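Local coordinates for tudor and KH domain-containing protein homolog (Bombyx mori, PDB 5VQH), which takes part in primary piRNA biogenesis and, through its Tudor domain, recognises symmetrically methylated arginines of the Piwi proteins Siwi and Ago3 to keep transposons repressed, at residues S22-Y26 / V38-G42; V30-F36 / V173-E177; Q77-A81 / L127-R131; Y90-V94 / L134-F139; E143-A147 / I209-L214. All coordinates share one frame; numbering follows the deposited sequence.

How the contacts relate
The chain is an extended Tudor domain built from two beta modules. Contacts 3 and 4 share the Tudor core, the five-stranded antiparallel sheet that carries most of the dimethylarginine site. Contacts 1, 2 and 5 share the other, the staphylococcal nuclease-like (SN-like) module with its curled mixed sheet, and the centres of contacts 3 and 5 lie about 29 Å apart. Contacts 3 and 5 are the buried ones and join strands by backbone bonds and apolar packing. Contact 1 is also strand pairing but has exposed residues and a water. Contact 2 has no hydrogen bond between its segments and rests on aromatic packing against a helix. Contact 4 differs again: one buried arginine grips the backbone of a loop.

Contact 1: S22-Y26 / V38-G42; sequences SIEVY and VQFVG
Tyr-26 and Gln-39 form an antiparallel hydrogen-bonded pair and mark the tight part of this hairpin. Tyr-26 N donates to Gln-39 O at 2.9 Å, and Gln-39 N returns a bond of 2.9 Å to Tyr-26 O. Beside them Val-25 CB packs on Val-38 CB at 3.9 Å, both residues buried. The Tyr-26 ring stands across Val-41, whose CG2 lies over one ring face, 3.9 Å from its centroid. Tyr-26 CG sits anti to the carbonyl carbon (chi1 -55°), which turns one ring face to Val-41. Trp-185 meets the same ring edge-to-face. With an alanine in place of Tyr-26, Val-41 CG2 and Trp-185 would probably lose their shared aromatic partner, leaving a gap beside the strand.

The other end is looser and more exposed. Ile-23 CD1 sits over the centre of one Phe-40 ring face, 3.7 Å from the centroid, in a CH-pi contact. Both residues are exposed. Glu-24 O accepts from Val-41 N at 3.0 Å, in a nearly straight bond. A water also donates to Glu-24 O and to Val-41 O, bridging the strands where the regular pairing ends. Gln-39 NE2 bonds to Asp-115 O, a link from this hairpin towards the ligand-binding module. The chemistry implies that backbone bonds set the register, while ring-to-methyl contacts fasten both faces of the hairpin.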
# COMPACT_ATOMS: atom_id res chain seq x y z
N SER A 22 -9.44 5.11 18.29
CA SER A 22 -9.11 4.14 17.34
C SER A 22 -10.05 4.29 16.14
O SER A 22 -11.17 4.79 16.29
CB SER A 22 -9.31 2.78 17.95
OG SER A 22 -10.69 2.51 18.00
N ILE A 23 -9.60 3.80 14.98
CA ILE A 23 -10.41 3.85 13.77
C ILE A 23 -10.45 2.52 13.05
O ILE A 23 -9.76 1.58 13.42
CB ILE A 23 -9.92 4.92 12.78
CG1 ILE A 23 -8.46 4.72 12.45
CG2 ILE A 23 -10.13 6.30 13.37
CD1 ILE A 23 -8.13 5.27 11.08
N GLU A 24 -11.29 2.45 12.03
CA GLU A 24 -11.43 1.25 11.28
C GLU A 24 -10.71 1.36 9.92
O GLU A 24 -10.82 2.38 9.22
CB GLU A 24 -12.89 0.97 11.09
CG GLU A 24 -13.41 -0.26 11.82
CD GLU A 24 -14.93 -0.29 11.77
OE1 GLU A 24 -15.49 -1.05 10.91
OE2 GLU A 24 -15.53 0.52 12.55
N VAL A 25 -10.00 0.28 9.57
CA VAL A 25 -9.14 0.23 8.39
C VAL A 25 -9.22 -1.15 7.77
O VAL A 25 -9.60 -2.09 8.45
CB VAL A 25 -7.67 0.45 8.76
CG1 VAL A 25 -7.46 1.79 9.44
CG2 VAL A 25 -7.14 -0.65 9.66
N TYR A 26 -8.90 -1.25 6.48
CA TYR A 26 -8.61 -2.53 5.80
C TYR A 26 -7.11 -2.55 5.57
O TYR A 26 -6.53 -1.51 5.20
CB TYR A 26 -9.27 -2.62 4.44
CG TYR A 26 -10.75 -2.41 4.43
CD1 TYR A 26 -11.62 -3.34 5.00
CD2 TYR A 26 -11.30 -1.30 3.81
CE1 TYR A 26 -13.00 -3.15 5.00
CE2 TYR A 26 -12.67 -1.10 3.76
CZ TYR A 26 -13.52 -2.03 4.35
OH TYR A 26 -14.87 -1.82 4.29
N VAL A 38 -2.60 0.56 4.95
CA VAL A 38 -4.03 0.49 5.25
C VAL A 38 -4.81 1.51 4.45
O VAL A 38 -4.25 2.49 3.98
CB VAL A 38 -4.33 0.64 6.75
CG1 VAL A 38 -3.44 -0.26 7.56
CG2 VAL A 38 -4.09 2.05 7.23
N GLN A 39 -6.09 1.21 4.26
CA GLN A 39 -7.08 2.12 3.71
C GLN A 39 -8.12 2.37 4.79
O GLN A 39 -8.44 1.47 5.56
CB GLN A 39 -7.78 1.49 2.53
CG GLN A 39 -6.85 1.04 1.43
CD GLN A 39 -7.48 -0.01 0.56
OE1 GLN A 39 -8.19 -0.90 1.05
NE2 GLN A 39 -7.23 0.08 -0.72
N PHE A 40 -8.60 3.59 4.88
CA PHE A 40 -9.54 3.99 5.93
C PHE A 40 -10.92 3.57 5.46
O PHE A 40 -11.25 3.69 4.28
CB PHE A 40 -9.47 5.49 6.16
CG PHE A 40 -8.25 5.93 6.94
CD1 PHE A 40 -7.12 5.15 7.02
CD2 PHE A 40 -8.24 7.12 7.60
CE1 PHE A 40 -6.02 5.56 7.74
CE2 PHE A 40 -7.14 7.54 8.32
CZ PHE A 40 -6.03 6.76 8.39
N VAL A 41 -11.67 2.98 6.38
CA VAL A 41 -13.01 2.52 6.08
C VAL A 41 -13.86 3.74 6.03
O VAL A 41 -13.81 4.57 6.94
CB VAL A 41 -13.57 1.64 7.18
CG1 VAL A 41 -15.00 1.29 6.87
CG2 VAL A 41 -12.76 0.34 7.28
N GLY A 42 -14.64 3.85 4.97
CA GLY A 42 -15.43 5.04 4.77
C GLY A 42 -15.74 5.28 3.33
O GLY A 42 -15.47 4.42 2.50
O HOH W 1 -12.34 4.69 9.31

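Contact 2: V30-F36 / V173-E177; sequences VSSPSRF and VERFE
Phe-176 points its ring edge into the face of Phe-36. The two planes stand 68° apart and the centroids 5.1 Å apart, a T-shaped pair. Phe-176 CZ makes the touch, 3.6 Å from Phe-36 CD2 and offset toward the rim of that ring. Phe-176 CG is anti to the backbone N (chi1 180°), and this throws the ring away from the helix and into the strand layer. Phe-36 CG lies between its own N and carbonyl carbon (chi1 60°), a setting that presents the ring face to the incoming edge.

Pro-33 covers one face of Phe-176. Its CA lies 4.2 Å from the ring centroid in a CH-pi contact, and its CG reaches Phe-176 CD2 at 4.0 Å. The two side chains run past each other in opposite directions. Val-30 comes to the edge of the same ring, with CG1 3.7 Å from Phe-176 CD2. One turn earlier in the helix, Val-173 CG2 touches Pro-33 CD at 4.1 Å, the two side chains crossing at about a right angle. No hydrogen bond joins the two segments. Val-225 and Leu-229 of helix 225-231 also pack on Phe-176.

The strand side is shaped by its own backbone. Ser-32 OG accepts from Ser-34 N in an ST turn and also bonds to Asp-166. A type I turn runs from Ser-32 to Arg-35. Ser-31 and Ser-32 both face Arg-35, whose O takes both their N-H groups. This is a classic beta bulge at a tight hairpin of the SN-like module, here covered by helix 170-179.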
# COMPACT_ATOMS: atom_id res chain seq x y z
N VAL A 30 0.74 -5.89 2.35
CA VAL A 30 1.71 -6.17 3.40
C VAL A 30 3.01 -6.46 2.71
O VAL A 30 3.03 -7.10 1.70
CB VAL A 30 1.37 -7.42 4.22
CG1 VAL A 30 2.51 -7.73 5.18
CG2 VAL A 30 0.07 -7.27 5.01
N SER A 31 4.08 -5.94 3.26
CA SER A 31 5.42 -6.37 2.92
C SER A 31 5.91 -7.17 4.13
O SER A 31 6.35 -8.30 3.99
CB SER A 31 6.30 -5.14 2.62
OG SER A 31 7.65 -5.46 2.70
N SER A 32 5.76 -6.61 5.32
CA SER A 32 6.02 -7.29 6.56
C SER A 32 5.38 -6.49 7.66
O SER A 32 4.97 -5.38 7.43
CB SER A 32 7.52 -7.29 6.83
OG SER A 32 7.91 -6.07 7.43
N PRO A 33 5.38 -7.00 8.88
CA PRO A 33 4.80 -6.25 10.00
C PRO A 33 5.46 -4.91 10.27
O PRO A 33 4.88 -4.05 10.97
CB PRO A 33 5.09 -7.15 11.18
CG PRO A 33 5.17 -8.50 10.60
CD PRO A 33 5.85 -8.31 9.29
N SER A 34 6.67 -4.75 9.76
CA SER A 34 7.35 -3.48 9.85
C SER A 34 6.93 -2.50 8.75
O SER A 34 7.33 -1.37 8.79
CB SER A 34 8.86 -3.71 9.84
OG SER A 34 9.25 -4.43 11.02
N ARG A 35 6.12 -2.94 7.79
CA ARG A 35 5.85 -2.17 6.61
C ARG A 35 4.63 -2.71 5.89
O ARG A 35 4.73 -3.68 5.11
CB ARG A 35 7.04 -2.20 5.66
CG ARG A 35 7.09 -1.10 4.60
CD ARG A 35 8.41 -1.19 3.84
NE ARG A 35 8.30 -0.83 2.42
CZ ARG A 35 8.41 0.41 1.94
NH1 ARG A 35 8.61 1.45 2.76
NH2 ARG A 35 8.31 0.62 0.63
N PHE A 36 3.49 -2.07 6.15
CA PHE A 36 2.25 -2.41 5.46
C PHE A 36 1.42 -1.17 5.19
O PHE A 36 1.79 -0.08 5.60
CB PHE A 36 1.48 -3.48 6.24
CG PHE A 36 1.11 -3.09 7.60
CD1 PHE A 36 -0.16 -2.62 7.86
CD2 PHE A 36 2.02 -3.24 8.64
CE1 PHE A 36 -0.53 -2.25 9.14
CE2 PHE A 36 1.68 -2.86 9.94
CZ PHE A 36 0.39 -2.36 10.18
N VAL A 173 5.58 -13.21 8.54
CA VAL A 173 4.94 -12.36 7.57
C VAL A 173 3.69 -13.04 7.09
O VAL A 173 2.64 -12.40 6.98
CB VAL A 173 5.82 -12.06 6.37
CG1 VAL A 173 5.08 -11.18 5.38
CG2 VAL A 173 7.10 -11.36 6.81
N GLU A 174 3.77 -14.32 6.82
CA GLU A 174 2.61 -15.07 6.31
C GLU A 174 1.41 -15.04 7.27
O GLU A 174 0.25 -14.87 6.88
CB GLU A 174 3.03 -16.52 6.06
CG GLU A 174 1.90 -17.42 5.58
CD GLU A 174 1.11 -16.82 4.44
OE1 GLU A 174 1.71 -16.14 3.57
OE2 GLU A 174 -0.12 -17.03 4.41
N ARG A 175 1.72 -15.23 8.54
CA ARG A 175 0.73 -15.31 9.57
C ARG A 175 0.09 -13.93 9.83
O ARG A 175 -1.14 -13.81 10.08
CB ARG A 175 1.43 -15.88 10.80
CG ARG A 175 0.54 -16.12 11.97
CD ARG A 175 -0.21 -17.42 11.90
NE ARG A 175 -1.15 -17.38 13.00
CZ ARG A 175 -2.47 -17.48 12.89
NH1 ARG A 175 -3.06 -17.71 11.70
NH2 ARG A 175 -3.20 -17.40 13.99
N PHE A 176 0.91 -12.90 9.71
CA PHE A 176 0.44 -11.54 9.75
C PHE A 176 -0.49 -11.30 8.58
O PHE A 176 -1.46 -10.56 8.73
CB PHE A 176 1.63 -10.57 9.73
CG PHE A 176 1.24 -9.10 9.75
CD1 PHE A 176 0.57 -8.55 10.84
CD2 PHE A 176 1.61 -8.23 8.71
CE1 PHE A 176 0.24 -7.20 10.87
CE2 PHE A 176 1.30 -6.86 8.74
CZ PHE A 176 0.60 -6.36 9.83
N GLU A 177 -0.24 -11.91 7.42
CA GLU A 177 -1.17 -11.74 6.32
C GLU A 177 -2.48 -12.48 6.59
O GLU A 177 -3.52 -12.10 6.08
CB GLU A 177 -0.57 -12.20 5.01
CG GLU A 177 0.66 -11.42 4.58
CD GLU A 177 1.12 -11.75 3.16
OE1 GLU A 177 0.32 -12.26 2.36
OE2 GLU A 177 2.29 -11.49 2.82

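Contact 3: Q77-A81 / L127-R131; sequences QVVAA and LCELR
Ala-80 and Cys-128 hold the two strands together with a pair of backbone hydrogen bonds. Ala-80 N donates to Cys-128 O at 3.0 Å, and Cys-128 N donates to Ala-80 O at 3.1 Å. Both bonds are nearly straight at the hydrogen, 170° and 169°. They make a single antiparallel hydrogen-bonded pair. Strand 128-129 is short and weakly bonded, and it closes the edge of the five-stranded antiparallel sheet in the Tudor module. On its far side strand 78-82 is bonded to strand 89-98, which bears Tyr-90 of the dimethylarginine pocket.

Packing spreads out from this pair. Ala-80 CB and Cys-128 CB lie on the same face of the sheet, 4.1 Å apart, with Tyr-59 of helix 43-59 and Trp-89 against both. Toward one end, Leu-127 CD2 reaches Ala-81 CB at 3.6 Å. Toward the other, Leu-130 CB rests on the backbone of Val-79. Leu-130 CG is anti to its N (chi1 -172°), and its branch CD2 extends to Val-78 CG1 at 3.7 Å, the two side chains meeting at a slant. Leu-130 also touches Met-55 of the helix, and Tyr-59 OH bonds to Glu-129 O.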
# COMPACT_ATOMS: atom_id res chain seq x y z
N GLN A 77 6.90 9.51 -11.30
CA GLN A 77 5.74 9.90 -12.11
C GLN A 77 4.54 9.06 -11.77
O GLN A 77 4.65 7.86 -11.64
CB GLN A 77 6.04 9.71 -13.57
CG GLN A 77 4.98 10.23 -14.53
CD GLN A 77 5.42 10.15 -16.00
OE1 GLN A 77 6.59 10.03 -16.29
NE2 GLN A 77 4.47 10.22 -16.93
N VAL A 78 3.37 9.70 -11.67
CA VAL A 78 2.10 8.99 -11.50
C VAL A 78 1.46 8.65 -12.85
O VAL A 78 1.25 9.54 -13.68
CB VAL A 78 1.12 9.80 -10.64
CG1 VAL A 78 -0.18 9.06 -10.47
CG2 VAL A 78 1.76 10.17 -9.30
N VAL A 79 1.10 7.38 -13.02
CA VAL A 79 0.66 6.82 -14.29
C VAL A 79 -0.54 5.84 -14.15
O VAL A 79 -1.00 5.52 -13.04
CB VAL A 79 1.82 6.03 -14.93
CG1 VAL A 79 2.96 6.98 -15.32
CG2 VAL A 79 2.32 4.94 -13.96
N ALA A 80 -1.05 5.37 -15.27
CA ALA A 80 -2.05 4.34 -15.26
C ALA A 80 -1.32 3.04 -15.49
O ALA A 80 -0.46 2.99 -16.37
CB ALA A 80 -3.07 4.58 -16.35
N ALA A 81 -1.64 1.99 -14.72
CA ALA A 81 -0.95 0.70 -14.85
C ALA A 81 -1.85 -0.50 -14.56
O ALA A 81 -2.60 -0.50 -13.61
CB ALA A 81 0.25 0.63 -13.91
N LEU A 127 2.35 0.85 -19.67
CA LEU A 127 1.87 1.99 -18.88
C LEU A 127 1.26 3.08 -19.78
O LEU A 127 1.60 3.19 -20.98
CB LEU A 127 3.02 2.61 -18.05
CG LEU A 127 3.87 1.67 -17.18
CD1 LEU A 127 5.10 2.40 -16.65
CD2 LEU A 127 3.04 1.12 -16.05
N CYS A 128 0.34 3.87 -19.22
CA CYS A 128 -0.30 4.94 -19.95
C CYS A 128 -0.24 6.19 -19.15
O CYS A 128 -0.05 6.14 -17.94
CB CYS A 128 -1.76 4.60 -20.21
SG CYS A 128 -1.99 3.37 -21.48
N GLU A 129 -0.39 7.34 -19.81
CA GLU A 129 -0.49 8.57 -19.09
C GLU A 129 -1.82 8.56 -18.32
O GLU A 129 -2.86 8.17 -18.85
CB GLU A 129 -0.46 9.78 -20.02
CG GLU A 129 -0.55 11.14 -19.27
CD GLU A 129 -1.75 12.02 -19.68
OE1 GLU A 129 -2.30 11.84 -20.80
OE2 GLU A 129 -2.14 12.92 -18.89
N LEU A 130 -1.75 8.99 -17.07
CA LEU A 130 -2.94 9.17 -16.25
C LEU A 130 -3.63 10.52 -16.55
O LEU A 130 -3.08 11.57 -16.31
CB LEU A 130 -2.59 9.05 -14.75
CG LEU A 130 -3.80 9.04 -13.81
CD1 LEU A 130 -4.72 7.83 -14.05
CD2 LEU A 130 -3.39 9.11 -12.35
N ARG A 131 -4.84 10.46 -17.08
CA ARG A 131 -5.72 11.62 -17.24
C ARG A 131 -5.85 12.41 -15.94
O ARG A 131 -6.12 11.84 -14.88
CB ARG A 131 -7.11 11.14 -17.65
CG ARG A 131 -7.45 11.35 -19.10
CD ARG A 131 -8.91 11.73 -19.21
NE ARG A 131 -9.77 10.72 -18.58
CZ ARG A 131 -10.98 10.95 -18.06
NH1 ARG A 131 -11.67 9.95 -17.52
NH2 ARG A 131 -11.50 12.17 -18.08

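Contact 4: Y90-V94 / L134-F139; sequences YRARV and LLRLRF. With 2MR (n3, n4-dimethylarginine), chain C.
Arg-91 reaches from a strand of the Tudor module's antiparallel sheet into the loop 134-139 and binds its backbone carbonyls. Its chain starts with CG anti to the carbonyl carbon (chi1 -57°), runs straight at chi2 and bends at chi3 (-61°). The bend swings the guanidinium group in among the carbonyl oxygens. Arg-91 NH1 and NH2 grip Leu-137 O end-on, each at 2.8 Å. The oxygen lies close to the guanidinium plane, and the NH1 bond falls on one of its lone pairs. NH2 instead sits above the carbonyl plane. Arg-91 NH1 also donates to Leu-134 O at 2.7 Å, and NH2 makes a weak bond to Arg-138 O. NE forms a salt bridge with Asp-115, so a carboxylate answers the charge of this buried side chain. Together these bonds fix the rotation of the guanidinium group.

Phe-139 CD1 lies over one guanidinium face, 3.5 Å from Arg-91 NH2, but the two planes are 70° apart and do not stack. Arg-93 NH2 comes obliquely to Phe-139 CE2, 4.0 Å away, and Arg-93 NH1 bonds to Gly-76 O.

Next to Arg-91 in the strand, Tyr-90 belongs to the dimethylarginine pocket. Asp-86 bonds its hydroxyl, and Asp-118 bonds the ligand. The ligand's NH1 sits over the centre of the Tyr-90 ring, 3.8 Å above its plane.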
# COMPACT_ATOMS: atom_id res chain seq x y z
N TYR A 90 -4.94 0.81 -12.57
CA TYR A 90 -4.71 1.42 -11.26
C TYR A 90 -3.77 2.63 -11.38
O TYR A 90 -3.05 2.82 -12.37
CB TYR A 90 -4.16 0.37 -10.29
CG TYR A 90 -5.13 -0.77 -10.05
CD1 TYR A 90 -6.15 -0.64 -9.14
CD2 TYR A 90 -5.04 -1.97 -10.76
CE1 TYR A 90 -7.06 -1.66 -8.92
CE2 TYR A 90 -5.95 -3.00 -10.55
CZ TYR A 90 -6.96 -2.83 -9.61
OH TYR A 90 -7.92 -3.80 -9.33
N ARG A 91 -3.81 3.46 -10.37
CA ARG A 91 -2.93 4.58 -10.28
C ARG A 91 -1.71 4.06 -9.56
O ARG A 91 -1.83 3.48 -8.47
CB ARG A 91 -3.56 5.71 -9.48
CG ARG A 91 -4.89 6.17 -10.03
CD ARG A 91 -5.49 7.38 -9.30
NE ARG A 91 -5.78 7.23 -7.87
CZ ARG A 91 -6.24 8.21 -7.10
NH1 ARG A 91 -6.47 9.43 -7.59
NH2 ARG A 91 -6.46 8.00 -5.81
N ALA A 92 -0.54 4.29 -10.17
CA ALA A 92 0.71 3.85 -9.59
C ALA A 92 1.77 4.92 -9.77
O ALA A 92 1.67 5.76 -10.66
CB ALA A 92 1.14 2.59 -10.27
N ARG A 93 2.80 4.88 -8.93
CA ARG A 93 3.93 5.79 -9.03
C ARG A 93 5.15 4.96 -9.45
O ARG A 93 5.43 3.93 -8.86
CB ARG A 93 4.18 6.46 -7.67
CG ARG A 93 5.24 7.55 -7.68
CD ARG A 93 5.57 8.05 -6.28
NE ARG A 93 4.46 8.80 -5.64
CZ ARG A 93 4.00 10.00 -6.02
NH1 ARG A 93 4.48 10.67 -7.07
NH2 ARG A 93 3.00 10.54 -5.34
N VAL A 94 5.88 5.41 -10.46
CA VAL A 94 7.06 4.73 -10.92
C VAL A 94 8.11 4.88 -9.85
O VAL A 94 8.52 6.01 -9.54
CB VAL A 94 7.53 5.32 -12.26
CG1 VAL A 94 8.83 4.68 -12.70
CG2 VAL A 94 6.46 5.10 -13.35
N LEU A 134 -8.34 12.00 -12.94
CA LEU A 134 -8.23 10.80 -12.15
C LEU A 134 -7.35 10.98 -10.90
O LEU A 134 -7.27 10.09 -10.07
CB LEU A 134 -7.73 9.69 -13.00
CG LEU A 134 -8.59 9.46 -14.25
CD1 LEU A 134 -7.86 8.50 -15.16
CD2 LEU A 134 -9.98 8.91 -13.94
N LEU A 135 -6.69 12.12 -10.77
CA LEU A 135 -5.93 12.41 -9.55
C LEU A 135 -6.76 12.98 -8.39
O LEU A 135 -6.23 13.18 -7.28
CB LEU A 135 -4.82 13.41 -9.86
CG LEU A 135 -3.75 12.94 -10.82
CD1 LEU A 135 -3.00 14.13 -11.39
CD2 LEU A 135 -2.81 12.03 -10.06
N ARG A 136 -8.02 13.27 -8.65
CA ARG A 136 -8.82 13.95 -7.67
C ARG A 136 -8.91 13.18 -6.36
O ARG A 136 -8.67 13.74 -5.32
CB ARG A 136 -10.23 14.19 -8.18
CG ARG A 136 -10.34 15.31 -9.19
CD ARG A 136 -11.77 15.36 -9.70
NE ARG A 136 -11.92 16.18 -10.90
CZ ARG A 136 -12.95 16.11 -11.74
NH1 ARG A 136 -13.94 15.25 -11.53
NH2 ARG A 136 -12.99 16.91 -12.81
N LEU A 137 -9.26 11.91 -6.42
CA LEU A 137 -9.42 11.17 -5.20
C LEU A 137 -8.06 10.94 -4.50
O LEU A 137 -7.05 10.61 -5.12
CB LEU A 137 -10.13 9.86 -5.48
CG LEU A 137 -10.20 8.88 -4.31
CD1 LEU A 137 -11.16 9.42 -3.28
CD2 LEU A 137 -10.65 7.51 -4.78
N ARG A 138 -8.06 11.13 -3.20
CA ARG A 138 -6.84 11.04 -2.39
C ARG A 138 -6.21 9.66 -2.60
O ARG A 138 -6.91 8.67 -2.85
CB ARG A 138 -7.19 11.30 -0.90
CG ARG A 138 -6.07 11.10 0.10
CD ARG A 138 -6.58 11.30 1.53
NE ARG A 138 -7.61 10.31 1.88
CZ ARG A 138 -7.36 9.18 2.53
NH1 ARG A 138 -6.12 8.89 2.92
NH2 ARG A 138 -8.35 8.34 2.79
N PHE A 139 -4.90 9.59 -2.51
CA PHE A 139 -4.26 8.27 -2.63
C PHE A 139 -4.58 7.45 -1.38
O PHE A 139 -4.26 7.85 -0.27
CB PHE A 139 -2.76 8.42 -2.86
CG PHE A 139 -2.41 9.09 -4.17
CD1 PHE A 139 -3.10 8.79 -5.33
CD2 PHE A 139 -1.35 9.98 -4.24
CE1 PHE A 139 -2.76 9.40 -6.52
CE2 PHE A 139 -0.99 10.59 -5.43
CZ PHE A 139 -1.70 10.29 -6.58
N 2MR C . -9.50 -7.84 -6.23
CA 2MR C . -8.40 -7.87 -7.21
CB 2MR C . -7.33 -6.87 -6.79
CG 2MR C . -7.90 -5.50 -6.43
CD 2MR C . -6.77 -4.50 -6.61
NE 2MR C . -5.73 -4.79 -5.66
CZ 2MR C . -4.54 -4.22 -5.77
NH1 2MR C . -4.34 -3.46 -6.74
CQ1 2MR C . -3.11 -2.75 -7.02
NH2 2MR C . -3.58 -4.46 -4.88
CQ2 2MR C . -3.74 -5.36 -3.74
C 2MR C . -7.73 -9.22 -7.41
O 2MR C . -6.63 -9.34 -7.99
OXT 2MR C . -8.25 -10.27 -7.01

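Contact 5: E143-A147 / I209-L214; sequences ECFLA and IPGIKL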
# COMPACT_ATOMS: atom_id res chain seq x y z
N GLU A 143 1.06 4.07 4.56
CA GLU A 143 2.07 3.18 5.14
C GLU A 143 1.98 3.08 6.68
O GLU A 143 1.82 4.06 7.35
CB GLU A 143 3.47 3.66 4.76
CG GLU A 143 4.50 2.55 4.72
CD GLU A 143 5.89 3.10 4.62
OE1 GLU A 143 6.09 3.99 3.78
OE2 GLU A 143 6.79 2.67 5.36
N CYS A 144 2.10 1.88 7.24
CA CYS A 144 2.19 1.74 8.68
C CYS A 144 3.22 0.70 9.10
O CYS A 144 3.82 0.00 8.29
CB CYS A 144 0.85 1.30 9.24
SG CYS A 144 -0.62 2.26 8.80
N PHE A 145 3.43 0.61 10.40
CA PHE A 145 4.14 -0.51 10.97
C PHE A 145 3.45 -0.86 12.27
O PHE A 145 2.67 -0.08 12.77
CB PHE A 145 5.62 -0.17 11.18
CG PHE A 145 5.88 0.81 12.26
CD1 PHE A 145 6.17 0.37 13.55
CD2 PHE A 145 5.85 2.16 12.01
CE1 PHE A 145 6.41 1.29 14.57
CE2 PHE A 145 6.07 3.07 13.03
CZ PHE A 145 6.36 2.64 14.30
N LEU A 146 3.74 -2.05 12.78
CA LEU A 146 2.97 -2.59 13.89
C LEU A 146 3.70 -2.20 15.13
O LEU A 146 4.89 -2.38 15.21
CB LEU A 146 2.88 -4.11 13.79
CG LEU A 146 1.65 -4.66 14.51
CD1 LEU A 146 0.38 -4.45 13.71
CD2 LEU A 146 1.82 -6.14 14.79
N ALA A 147 3.01 -1.65 16.11
CA ALA A 147 3.68 -1.17 17.28
C ALA A 147 3.88 -2.28 18.27
O ALA A 147 3.13 -3.25 18.31
CB ALA A 147 2.92 -0.03 17.92
N ILE A 209 5.32 8.17 9.96
CA ILE A 209 4.66 6.91 9.72
C ILE A 209 4.08 6.44 11.04
O ILE A 209 4.77 6.42 12.00
CB ILE A 209 5.65 5.83 9.27
CG1 ILE A 209 6.51 6.30 8.10
CG2 ILE A 209 4.94 4.54 8.93
CD1 ILE A 209 5.74 6.71 6.89
N PRO A 210 2.82 6.01 11.08
CA PRO A 210 2.26 5.48 12.33
C PRO A 210 2.55 4.01 12.65
O PRO A 210 2.41 3.10 11.82
CB PRO A 210 0.75 5.68 12.16
CG PRO A 210 0.53 5.66 10.69
CD PRO A 210 1.79 6.15 10.04
N GLY A 211 2.94 3.82 13.90
CA GLY A 211 3.02 2.52 14.54
C GLY A 211 1.73 2.21 15.24
O GLY A 211 1.39 2.84 16.23
N ILE A 212 1.01 1.23 14.71
CA ILE A 212 -0.35 0.98 15.13
C ILE A 212 -0.48 -0.41 15.66
O ILE A 212 0.37 -1.25 15.40
CB ILE A 212 -1.33 1.07 13.98
CG1 ILE A 212 -1.11 -0.06 13.02
CG2 ILE A 212 -1.16 2.37 13.26
CD1 ILE A 212 -1.94 0.10 11.78
N LYS A 213 -1.57 -0.63 16.40
CA LYS A 213 -1.97 -1.95 16.81
C LYS A 213 -3.29 -2.25 16.14
O LYS A 213 -4.14 -1.37 16.00
CB LYS A 213 -2.09 -2.04 18.33
CG LYS A 213 -0.74 -1.90 19.00
CD LYS A 213 -0.79 -2.17 20.50
CE LYS A 213 0.59 -1.90 21.10
NZ LYS A 213 0.69 -2.09 22.58
N LEU A 214 -3.46 -3.49 15.72
CA LEU A 214 -4.62 -3.84 15.00
C LEU A 214 -5.46 -4.85 15.75
O LEU A 214 -4.94 -5.82 16.29
CB LEU A 214 -4.19 -4.43 13.67
CG LEU A 214 -3.68 -3.47 12.61
CD1 LEU A 214 -3.02 -4.28 11.51
CD2 LEU A 214 -4.85 -2.70 12.04
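Ile-209, Phe-145 and Ala-147 lose the most surface here. The Phe-145 ring lies flat over Gly-211, whose CA is 3.4 Å from the ring centroid in a CH-pi contact. Phe-145 CG is set between its N and carbonyl carbon (chi1 70°), which folds the ring back over the neighbouring strand. A CB on Gly-211 would run into Phe-145 CZ, so the glycine makes room for the ring. An alanine in place of Phe-145 would probably uncover Gly-211 and leave Ile-209 CG2 without the ring edge it packs on.

Ile-209 CG2 meets Phe-145 CD2 at 4.0 Å and also rests on Glu-143 O. The two strands are parallel neighbours in the curled mixed sheet of the SN-like module. Phe-145 N donates to Pro-210 O at 3.0 Å, and Ile-212 N donates to Phe-145 O at 2.9 Å. Strand 35-40 pairs with the other edge of strand 142-146.

Ala-147 closes the ladder, its N bonded to Ile-212 O at 2.8 Å from above the carbonyl plane. Its CB lies against Gly-211 O. On the side away from the Phe-145 ring, Cys-144 SG touches Ile-212 CD1 at 3.9 Å, and Phe-36 packs on both residues.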